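Local coordinates for protein glyoxylate reductase (Paecilomyces sp. J18, PDB 3WNV) that probably reduces glyoxylate to glycolate with a nicotinamide cofactor, as a fungal member of the D-isomer-specific 2-hydroxyacid dehydrogenase family, at residues A[211-216]-A[246-251]. Sequence-based numbering, arbitrary orientation.
Sequences FSLNLA and ALIDEK
Leu215 and Leu247 are the pair whose CA atoms come nearest, 7.7 Å apart, so the end of strand 210-213 with its exit loop and the 3-10 segment and turn ahead of helix 250-259 meet through side chains, without a hydrogen bond. Leu247 does most of the bridging. Its CG, anti to its own carbonyl carbon (chi1 -64°), is turned toward 211-216, and with chi2 at 170° the two methyls spread toward Leu215: CD1 comes within 3.6 Å of the carbonyl O of Leu215, while CD2 lies 3.9 Å from the CB of Leu215 and also reaches the O of Ala216. Leu213 runs past Leu247 in the opposite direction, its CD1 resting 3.7 Å from Leu247 CB. The other methyl of Leu213, CD2, meets the tip of Ile248, 4.2 Å from its CD1. An alanine in place of Leu247, lacking the methyls against which Leu213 CD1 and Leu215 CB rest, would probably open a gap between them. The contact illustrates how apolar side chains can join a strand's exit loop to the start of a later helix in a Rossmann-type nucleotide-binding domain. Asp249 caps that helix, its OD1 accepting the backbone N-H of Ala252. Strand 210-213 lies between strands 156-160 and 237-241 in the parallel sheet; Leu213 and Ile248 both touch Asn241, while Leu215 packs on Leu160, next to the probable glycine-rich cofactor turn.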
loop_
_atom_site.group_PDB
_atom_site.type_symbol
_atom_site.label_atom_id
_atom_site.label_comp_id
_atom_site.label_asym_id
_atom_site.label_seq_id
_atom_site.Cartn_x
_atom_site.Cartn_y
_atom_site.Cartn_z
ATOM N N PHE A 211 0.953 17.278 3.581
ATOM C CA PHE A 211 0.921 16.240 4.620
ATOM C C PHE A 211 0.743 14.881 3.976
ATOM O O PHE A 211 -0.270 14.632 3.326
ATOM C CB PHE A 211 -0.233 16.540 5.592
ATOM C CG PHE A 211 -0.322 15.582 6.742
ATOM C CD1 PHE A 211 -0.936 14.334 6.592
ATOM C CD2 PHE A 211 0.250 15.936 7.984
ATOM C CE1 PHE A 211 -0.994 13.430 7.680
ATOM C CE2 PHE A 211 0.172 15.061 9.058
ATOM C CZ PHE A 211 -0.451 13.801 8.900
ATOM N N SER A 212 1.665 13.958 4.207
ATOM C CA SER A 212 1.563 12.629 3.545
ATOM C C SER A 212 1.690 11.490 4.552
ATOM O O SER A 212 2.271 11.652 5.637
ATOM C CB SER A 212 2.634 12.473 2.466
ATOM O OG SER A 212 3.900 12.289 3.101
ATOM N N LEU A 213 1.125 10.331 4.228
ATOM C CA LEU A 213 1.149 9.266 5.224
ATOM C C LEU A 213 1.538 7.917 4.647
ATOM O O LEU A 213 1.172 7.604 3.514
ATOM C CB LEU A 213 -0.193 9.174 5.994
ATOM C CG LEU A 213 -1.604 9.248 5.374
ATOM C CD1 LEU A 213 -2.616 8.942 6.519
ATOM C CD2 LEU A 213 -1.955 10.596 4.803
ATOM N N ASN A 214 2.334 7.165 5.407
ATOM C CA ASN A 214 2.678 5.784 5.059
ATOM C C ASN A 214 2.561 4.869 6.267
ATOM O O ASN A 214 3.560 4.491 6.873
ATOM C CB ASN A 214 4.101 5.697 4.504
ATOM C CG ASN A 214 4.405 6.776 3.478
ATOM O OD1 ASN A 214 3.986 6.719 2.289
ATOM N ND2 ASN A 214 5.145 7.772 3.917
ATOM N N LEU A 215 1.335 4.541 6.647
ATOM C CA LEU A 215 1.099 3.639 7.761
ATOM C C LEU A 215 0.451 2.387 7.242
ATOM O O LEU A 215 -0.314 2.416 6.261
ATOM C CB LEU A 215 0.132 4.273 8.785
ATOM C CG LEU A 215 0.633 5.534 9.430
ATOM C CD1 LEU A 215 -0.435 6.079 10.341
ATOM C CD2 LEU A 215 1.896 5.189 10.253
ATOM N N ALA A 216 0.731 1.289 7.929
ATOM C CA ALA A 216 -0.004 0.060 7.771
ATOM C C ALA A 216 -1.400 0.316 8.298
ATOM O O ALA A 216 -1.590 1.030 9.290
ATOM C CB ALA A 216 0.662 -1.029 8.558
ATOM N N ALA A 246 -8.246 4.089 4.033
ATOM C CA ALA A 246 -9.023 4.071 5.262
ATOM C C ALA A 246 -8.267 4.654 6.443
ATOM O O ALA A 246 -8.826 4.776 7.553
ATOM C CB ALA A 246 -9.545 2.638 5.601
ATOM N N LEU A 247 -7.033 5.085 6.212
ATOM C CA LEU A 247 -6.281 5.836 7.218
ATOM C C LEU A 247 -6.891 7.209 7.421
ATOM O O LEU A 247 -6.654 7.869 8.443
ATOM C CB LEU A 247 -4.818 6.021 6.789
ATOM C CG LEU A 247 -3.965 4.750 6.646
ATOM C CD1 LEU A 247 -2.650 5.188 5.971
ATOM C CD2 LEU A 247 -3.694 4.074 8.003
ATOM N N ILE A 248 -7.676 7.651 6.440
ATOM C CA ILE A 248 -8.324 8.942 6.529
ATOM C C ILE A 248 -9.828 8.702 6.554
ATOM O O ILE A 248 -10.318 7.823 5.854
ATOM C CB ILE A 248 -8.011 9.829 5.310
ATOM C CG1 ILE A 248 -6.510 9.957 5.153
ATOM C CG2 ILE A 248 -8.744 11.201 5.472
ATOM C CD1 ILE A 248 -6.047 10.664 3.876
ATOM N N ASP A 249 -10.524 9.452 7.415
ATOM C CA ASP A 249 -11.978 9.519 7.445
ATOM C C ASP A 249 -12.383 10.300 6.187
ATOM O O ASP A 249 -12.357 11.539 6.173
ATOM C CB ASP A 249 -12.427 10.252 8.730
ATOM C CG ASP A 249 -13.936 10.369 8.838
ATOM O OD1 ASP A 249 -14.613 10.180 7.818
ATOM O OD2 ASP A 249 -14.463 10.651 9.946
ATOM N N GLU A 250 -12.693 9.577 5.111
ATOM C CA GLU A 250 -12.827 10.225 3.803
ATOM C C GLU A 250 -13.998 11.199 3.803
ATOM O O GLU A 250 -13.969 12.230 3.123
ATOM C CB GLU A 250 -12.994 9.152 2.718
ATOM C CG GLU A 250 -12.713 9.644 1.302
ATOM C CD GLU A 250 -12.524 8.453 0.346
ATOM O OE1 GLU A 250 -11.529 7.725 0.557
ATOM O OE2 GLU A 250 -13.367 8.211 -0.578
ATOM N N LYS A 251 -15.025 10.904 4.584
ATOM C CA LYS A 251 -16.164 11.828 4.639
ATOM C C LYS A 251 -15.741 13.121 5.321
ATOM O O LYS A 251 -16.133 14.204 4.908
ATOM C CB LYS A 251 -17.371 11.214 5.342
ATOM C CG LYS A 251 -18.159 10.245 4.481
ATOM C CD LYS A 251 -19.249 9.626 5.303
ATOM C CE LYS A 251 -19.916 8.499 4.538
ATOM N NZ LYS A 251 -20.836 7.715 5.408
#